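PDB 3FS5: CDC25-like phosphatase YCH1 from Saccharomyces cerevisiae, which acts as a protein phosphatase and shares the rhodanese fold with the catalytic domain of Cdc25 phosphatases. Local coordinates for residues A[10-13]-A[14-18]; A[100-103]-A[104-108]; A[123-126]-A[127-131]. All coordinates share one frame; numbering follows the deposited sequence.

Contact 1 (A[10-13]-A[14-18])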
loop_
_atom_site.group_PDB
_atom_site.type_symbol
_atom_site.label_atom_id
_atom_site.label_comp_id
_atom_site.label_asym_id
_atom_site.label_seq_id
_atom_site.Cartn_x
_atom_site.Cartn_y
_atom_site.Cartn_z
ATOM N N LYS A 10 -9.725 -3.008 4.963
ATOM C CA LYS A 10 -10.445 -3.322 3.731
ATOM C C LYS A 10 -9.507 -3.878 2.663
ATOM O O LYS A 10 -8.291 -3.721 2.756
ATOM C CB LYS A 10 -11.129 -2.066 3.187
ATOM C CG LYS A 10 -12.210 -1.496 4.089
ATOM C CD LYS A 10 -13.398 -2.428 4.175
ATOM C CE LYS A 10 -14.697 -1.647 4.051
ATOM N NZ LYS A 10 -14.748 -0.911 2.751
ATOM N N TYR A 11 -10.085 -4.515 1.646
ATOM C CA TYR A 11 -9.309 -5.106 0.562
ATOM C C TYR A 11 -9.674 -4.527 -0.791
ATOM O O TYR A 11 -10.845 -4.295 -1.091
ATOM C CB TYR A 11 -9.477 -6.629 0.554
ATOM C CG TYR A 11 -8.798 -7.273 1.730
ATOM C CD1 TYR A 11 -9.300 -7.115 3.023
ATOM C CD2 TYR A 11 -7.607 -7.978 1.568
ATOM C CE1 TYR A 11 -8.626 -7.639 4.128
ATOM C CE2 TYR A 11 -6.929 -8.505 2.662
ATOM C CZ TYR A 11 -7.443 -8.331 3.936
ATOM O OH TYR A 11 -6.767 -8.847 5.017
ATOM N N LEU A 12 -8.649 -4.304 -1.603
ATOM C CA LEU A 12 -8.804 -3.702 -2.915
ATOM C C LEU A 12 -8.254 -4.594 -4.030
ATOM O O LEU A 12 -7.236 -5.267 -3.850
ATOM C CB LEU A 12 -8.054 -2.362 -2.909
ATOM C CG LEU A 12 -8.231 -1.348 -4.036
ATOM C CD1 LEU A 12 -9.646 -0.794 -4.004
ATOM C CD2 LEU A 12 -7.228 -0.222 -3.861
ATOM N N ASP A 13 -8.928 -4.593 -5.178
ATOM C CA ASP A 13 -8.478 -5.366 -6.333
ATOM C C ASP A 13 -7.584 -4.462 -7.176
ATOM O O ASP A 13 -7.745 -3.243 -7.164
ATOM C CB ASP A 13 -9.669 -5.829 -7.181
ATOM C CG ASP A 13 -10.300 -7.118 -6.669
ATOM O OD1 ASP A 13 -11.458 -7.393 -7.045
ATOM O OD2 ASP A 13 -9.641 -7.862 -5.910
ATOM N N PRO A 14 -6.636 -5.050 -7.924
ATOM C CA PRO A 14 -5.705 -4.313 -8.784
ATOM C C PRO A 14 -6.414 -3.367 -9.758
ATOM O O PRO A 14 -5.946 -2.252 -9.998
ATOM C CB PRO A 14 -4.960 -5.427 -9.524
ATOM C CG PRO A 14 -4.994 -6.560 -8.557
ATOM C CD PRO A 14 -6.391 -6.500 -8.010
ATOM N N THR A 15 -7.530 -3.822 -10.323
ATOM C CA THR A 15 -8.290 -3.013 -11.274
ATOM C C THR A 15 -8.813 -1.723 -10.646
ATOM O O THR A 15 -8.875 -0.691 -11.311
ATOM C CB THR A 15 -9.487 -3.805 -11.876
ATOM O OG1 THR A 15 -10.327 -4.295 -10.825
ATOM C CG2 THR A 15 -8.986 -4.982 -12.698
ATOM N N GLU A 16 -9.192 -1.768 -9.370
ATOM C CA GLU A 16 -9.690 -0.563 -8.714
ATOM C C GLU A 16 -8.551 0.400 -8.374
ATOM O O GLU A 16 -8.712 1.612 -8.486
ATOM C CB GLU A 16 -10.489 -0.903 -7.450
ATOM C CG GLU A 16 -11.141 0.332 -6.830
ATOM C CD GLU A 16 -12.308 0.012 -5.906
ATOM O OE1 GLU A 16 -12.961 0.972 -5.435
ATOM O OE2 GLU A 16 -12.574 -1.185 -5.652
ATOM N N LEU A 17 -7.401 -0.125 -7.956
ATOM C CA LEU A 17 -6.271 0.748 -7.648
ATOM C C LEU A 17 -5.823 1.432 -8.933
ATOM O O LEU A 17 -5.521 2.623 -8.943
ATOM C CB LEU A 17 -5.095 -0.046 -7.064
ATOM C CG LEU A 17 -3.798 0.754 -6.872
ATOM C CD1 LEU A 17 -4.061 1.975 -5.991
ATOM C CD2 LEU A 17 -2.728 -0.140 -6.247
ATOM N N HIS A 18 -5.789 0.674 -10.021
ATOM C CA HIS A 18 -5.373 1.224 -11.301
ATOM C C HIS A 18 -6.285 2.380 -11.697
ATOM O O HIS A 18 -5.826 3.387 -12.228
ATOM C CB HIS A 18 -5.394 0.128 -12.376
ATOM C CG HIS A 18 -5.114 0.635 -13.754
ATOM N ND1 HIS A 18 -6.108 1.075 -14.600
ATOM C CD2 HIS A 18 -3.947 0.820 -14.415
ATOM C CE1 HIS A 18 -5.567 1.511 -15.722
ATOM N NE2 HIS A 18 -4.257 1.368 -15.636
HETATM O O HOH W 1 -11.528 -3.550 -5.467
#
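With CG anti to the backbone N in both Leu12 (chi1 -168°) and Glu16 (chi1 -174°), the two side chains cross at about a right angle, and Leu12 CD1 meets the Glu16 chain along its length from CB to the carboxylate. This is a strand-to-helix turn of the rhodanese fold: edge strand 10-12 of the parallel sheet gives way to Asp13, at the N-cap position, and helix 14-23 sets off at 81° to the strand. Leu12 CD1 lies 3.4 Å from Glu16 CD, while the other methyl, CD2, rests 3.9 Å from Leu17 CB, so the leucine fork straddles two successive helix residues. With an alanine in place of Leu12 both methyls go, and a gap would probably be left between the strand end and Leu17 CB, with the aliphatic part of Glu16 losing its packing partner. The Asp13 carboxylate makes no capping bond; it turns instead to a long, weak ion pair with Arg127. Asp13 O starts the helix, accepting Leu17 N at 3.2 Å and, weakly, Glu16 N. On the polar side a water accepts from Asp13 N at 2.8 Å and donates to Glu16 OE2 at 2.6 Å, bridging the end of the extended glutamate chain to the backbone.

Contact 2 (A[100-103]-A[104-108])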
loop_
_atom_site.group_PDB
_atom_site.type_symbol
_atom_site.label_atom_id
_atom_site.label_comp_id
_atom_site.label_asym_id
_atom_site.label_seq_id
_atom_site.Cartn_x
_atom_site.Cartn_y
_atom_site.Cartn_z
ATOM N N ALA A 100 0.760 -5.691 8.428
ATOM C CA ALA A 100 1.383 -4.371 8.356
ATOM C C ALA A 100 0.315 -3.315 8.617
ATOM O O ALA A 100 0.552 -2.342 9.329
ATOM C CB ALA A 100 2.014 -4.148 6.984
ATOM N N ALA A 101 -0.867 -3.516 8.043
ATOM C CA ALA A 101 -1.966 -2.578 8.231
ATOM C C ALA A 101 -2.360 -2.506 9.707
ATOM O O ALA A 101 -2.678 -1.435 10.209
ATOM C CB ALA A 101 -3.163 -2.997 7.389
ATOM N N MET A 102 -2.340 -3.643 10.397
ATOM C CA MET A 102 -2.691 -3.670 11.817
ATOM C C MET A 102 -1.656 -2.928 12.664
ATOM O O MET A 102 -1.997 -2.317 13.681
ATOM C CB MET A 102 -2.829 -5.113 12.318
ATOM C CG MET A 102 -4.107 -5.811 11.868
ATOM S SD MET A 102 -5.609 -4.893 12.319
ATOM C CE MET A 102 -5.787 -5.321 14.050
ATOM N N LEU A 103 -0.395 -2.988 12.245
ATOM C CA LEU A 103 0.677 -2.303 12.962
ATOM C C LEU A 103 0.434 -0.802 12.943
ATOM O O LEU A 103 0.581 -0.132 13.963
ATOM C CB LEU A 103 2.038 -2.601 12.324
ATOM C CG LEU A 103 2.694 -3.949 12.630
ATOM C CD1 LEU A 103 3.978 -4.086 11.818
ATOM C CD2 LEU A 103 2.995 -4.044 14.124
ATOM N N LEU A 104 0.064 -0.278 11.777
ATOM C CA LEU A 104 -0.212 1.146 11.648
ATOM C C LEU A 104 -1.472 1.512 12.421
ATOM O O LEU A 104 -1.500 2.508 13.141
ATOM C CB LEU A 104 -0.395 1.537 10.185
ATOM C CG LEU A 104 -0.758 3.014 9.977
ATOM C CD1 LEU A 104 0.415 3.888 10.406
ATOM C CD2 LEU A 104 -1.107 3.274 8.525
ATOM N N LEU A 105 -2.514 0.704 12.258
ATOM C CA LEU A 105 -3.780 0.942 12.933
ATOM C C LEU A 105 -3.610 1.050 14.440
ATOM O O LEU A 105 -4.134 1.971 15.066
ATOM C CB LEU A 105 -4.771 -0.181 12.612
ATOM C CG LEU A 105 -6.162 -0.086 13.246
ATOM C CD1 LEU A 105 -6.837 1.220 12.851
ATOM C CD2 LEU A 105 -7.001 -1.273 12.795
ATOM N N ARG A 106 -2.868 0.111 15.018
ATOM C CA ARG A 106 -2.652 0.109 16.455
ATOM C C ARG A 106 -1.798 1.277 16.943
ATOM O O ARG A 106 -1.797 1.584 18.135
ATOM C CB ARG A 106 -2.033 -1.225 16.894
ATOM C CG ARG A 106 -2.964 -2.427 16.722
ATOM C CD ARG A 106 -4.221 -2.258 17.556
ATOM N NE ARG A 106 -5.233 -3.289 17.320
ATOM C CZ ARG A 106 -5.086 -4.579 17.614
ATOM N NH1 ARG A 106 -6.071 -5.429 17.363
ATOM N NH2 ARG A 106 -3.956 -5.020 18.149
ATOM N N SER A 107 -1.089 1.940 16.033
ATOM C CA SER A 107 -0.246 3.067 16.422
ATOM C C SER A 107 -0.978 4.401 16.338
ATOM O O SER A 107 -0.422 5.436 16.704
ATOM C CB SER A 107 1.021 3.127 15.555
ATOM O OG SER A 107 0.743 3.646 14.265
ATOM N N LEU A 108 -2.223 4.376 15.866
ATOM C CA LEU A 108 -3.026 5.592 15.728
ATOM C C LEU A 108 -3.815 5.931 16.990
ATOM O O LEU A 108 -4.321 5.040 17.668
ATOM C CB LEU A 108 -4.019 5.446 14.569
ATOM C CG LEU A 108 -3.493 5.245 13.146
ATOM C CD1 LEU A 108 -4.668 5.120 12.183
ATOM C CD2 LEU A 108 -2.610 6.410 12.755
#
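Met102 and Arg106, one helical turn apart, run side by side in the same direction, and the methyl CE of Met102 sits over one face of the Arg106 guanidinium, 3.3 Å from NH1. Both chains have CG anti to the carbonyl carbon. The methionine then folds twice more (chi2 -55°, chi3 -79°), which carries CE up to the arginine. The guanidinium is also held through its own NE, which bonds to the carbonyl O of Tyr4 in the N-terminal loop. Met102 SD lies 3.9 Å from CD2 of Leu105, whose chain points the same way. These residues belong to the last turns of helix 96-106, which packs on the central parallel sheet of the rhodanese fold: Leu104 and Leu105 reach Leu118 of strand 116-121, and Leu104 also meets Phe88 of strand 84-88. Arg106 N bonds to Met102 O at 2.9 Å, whereas Ser107 N reaches Leu103 O only weakly. Ser107 has OG between its backbone N and carbonyl carbon (chi1 77°), which turns the hydroxyl back to donate to Leu104 O at 2.8 Å, and that oxygen also accepts the Ser107 N-H.

Contact 3 (A[123-126]-A[127-131]); sequences GGFS and RWQSV
Ser126 O is gripped by two donors: the side-chain amide Gln129 NE2, 3.1 Å away, and, more weakly, Ser130 N. The amide bond lies in the carbonyl plane and close to the plane of the glutamine amide itself. Gln129 gets there by folding back on the helix, with CG between its backbone N and carbonyl carbon (chi1 69°) and a further bend at chi2 (78°). The other end of the amide, OE1, bonds to the hydroxyl of Tyr142, which together with Ser126 O settles which way round the amide sits. This is the first part of helix 124-132, which follows strand 116-121 in the rhodanese domain. It is entered through two glycines with positive phi: a CB on Gly123 would clash with Arg127 CB. Gly123 O and Gly124 O accept Arg127 N and Trp128 N in turn. A backbone bond of Ser126 with Met91 places this helix beside the Cys90 loop, consistent with the active-site loop of rhodanese and Cdc25 relatives. On the inner side the Phe125 ring and the five-membered ring of Trp128 lie with planes 29° apart but slid, so that they barely overlap; the touch is Phe125 CE1 against Trp128 CD1 at 3.5 Å. Trp128 NE1 bonds to Thr139 OG1, and the indole packs on Pro14, Leu17 and Met21 of helix 14-23. Ser130 OG donates to Arg127 O at 2.6 Å. Gln129 NE2 and Ser130 OG thus bond to carbonyls of their own helix, while Trp128 combines buried packing with one satisfied N-H, which is likely to fix its ring rotation.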
loop_
_atom_site.group_PDB
_atom_site.type_symbol
_atom_site.label_atom_id
_atom_site.label_comp_id
_atom_site.label_asym_id
_atom_site.label_seq_id
_atom_site.Cartn_x
_atom_site.Cartn_y
_atom_site.Cartn_z
ATOM N N GLY A 123 -3.626 -9.963 -3.792
ATOM C CA GLY A 123 -2.726 -10.537 -4.776
ATOM C C GLY A 123 -1.297 -10.026 -4.779
ATOM O O GLY A 123 -0.434 -10.635 -5.404
ATOM N N GLY A 124 -1.050 -8.907 -4.102
ATOM C CA GLY A 124 0.292 -8.357 -4.038
ATOM C C GLY A 124 0.827 -7.892 -5.377
ATOM O O GLY A 124 0.084 -7.803 -6.365
ATOM N N PHE A 125 2.125 -7.606 -5.421
ATOM C CA PHE A 125 2.729 -7.135 -6.653
ATOM C C PHE A 125 2.689 -8.196 -7.740
ATOM O O PHE A 125 2.639 -7.870 -8.918
ATOM C CB PHE A 125 4.177 -6.697 -6.431
ATOM C CG PHE A 125 4.759 -5.967 -7.608
ATOM C CD1 PHE A 125 4.305 -4.695 -7.937
ATOM C CD2 PHE A 125 5.704 -6.581 -8.429
ATOM C CE1 PHE A 125 4.775 -4.043 -9.070
ATOM C CE2 PHE A 125 6.183 -5.938 -9.571
ATOM C CZ PHE A 125 5.716 -4.665 -9.893
ATOM N N SER A 126 2.720 -9.462 -7.341
ATOM C CA SER A 126 2.678 -10.553 -8.299
ATOM C C SER A 126 1.429 -10.487 -9.179
ATOM O O SER A 126 1.520 -10.636 -10.397
ATOM C CB SER A 126 2.731 -11.898 -7.577
ATOM O OG SER A 126 2.746 -12.962 -8.510
ATOM N N ARG A 127 0.262 -10.261 -8.582
ATOM C CA ARG A 127 -0.945 -10.182 -9.396
ATOM C C ARG A 127 -0.923 -8.877 -10.175
ATOM O O ARG A 127 -1.313 -8.831 -11.341
ATOM C CB ARG A 127 -2.222 -10.247 -8.553
ATOM C CG ARG A 127 -3.377 -10.831 -9.360
ATOM C CD ARG A 127 -4.690 -10.078 -9.231
ATOM N NE ARG A 127 -5.372 -10.322 -7.966
ATOM C CZ ARG A 127 -6.668 -10.095 -7.763
ATOM N NH1 ARG A 127 -7.210 -10.337 -6.576
ATOM N NH2 ARG A 127 -7.431 -9.642 -8.752
ATOM N N TRP A 128 -0.456 -7.814 -9.526
ATOM C CA TRP A 128 -0.377 -6.513 -10.175
ATOM C C TRP A 128 0.396 -6.573 -11.493
ATOM O O TRP A 128 -0.111 -6.152 -12.532
ATOM C CB TRP A 128 0.284 -5.492 -9.243
ATOM C CG TRP A 128 0.464 -4.135 -9.864
ATOM C CD1 TRP A 128 1.568 -3.669 -10.513
ATOM C CD2 TRP A 128 -0.510 -3.086 -9.924
ATOM N NE1 TRP A 128 1.345 -2.394 -10.976
ATOM C CE2 TRP A 128 0.077 -2.012 -10.628
ATOM C CE3 TRP A 128 -1.825 -2.950 -9.453
ATOM C CZ2 TRP A 128 -0.605 -0.812 -10.873
ATOM C CZ3 TRP A 128 -2.504 -1.757 -9.698
ATOM C CH2 TRP A 128 -1.889 -0.704 -10.403
ATOM N N GLN A 129 1.618 -7.102 -11.456
ATOM C CA GLN A 129 2.428 -7.167 -12.668
ATOM C C GLN A 129 1.855 -8.054 -13.773
ATOM O O GLN A 129 2.103 -7.810 -14.951
ATOM C CB GLN A 129 3.873 -7.599 -12.338
ATOM C CG GLN A 129 4.069 -9.039 -11.874
ATOM C CD GLN A 129 4.047 -10.051 -13.012
ATOM O OE1 GLN A 129 4.664 -9.846 -14.060
ATOM N NE2 GLN A 129 3.346 -11.159 -12.801
ATOM N N SER A 130 1.081 -9.070 -13.409
ATOM C CA SER A 130 0.517 -9.957 -14.421
ATOM C C SER A 130 -0.467 -9.186 -15.298
ATOM O O SER A 130 -0.795 -9.617 -16.400
ATOM C CB SER A 130 -0.197 -11.145 -13.769
ATOM O OG SER A 130 -1.412 -10.746 -13.154
ATOM N N VAL A 131 -0.920 -8.037 -14.809
ATOM C CA VAL A 131 -1.877 -7.221 -15.547
ATOM C C VAL A 131 -1.313 -5.879 -16.001
ATOM O O VAL A 131 -1.531 -5.467 -17.139
ATOM C CB VAL A 131 -3.141 -6.935 -14.693
ATOM C CG1 VAL A 131 -4.141 -6.120 -15.497
ATOM C CG2 VAL A 131 -3.765 -8.236 -14.235
#

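Along the chain the contacts come in series, contact 1 first and contact 3 last. All three belong to one rhodanese-type domain built round a parallel sheet. Contact 1 lies where edge strand 10-12 turns into helix 14-23; contact 2 closes helix 96-106, and contact 3 opens helix 124-132. Strand 116-121, next to strand 10-12, joins the last two helices along the chain. Contacts 1 and 3 touch, their centres 11 Å apart, as helices 14-23 and 124-132 pack against each other. Contact 2 stands 20 Å from contact 1 and 24 Å from contact 3, centre to centre, across the chain's centre from contact 3. The Cys90 loop, probably the active-site loop, precedes helix 96-106 and meets the start of helix 124-132.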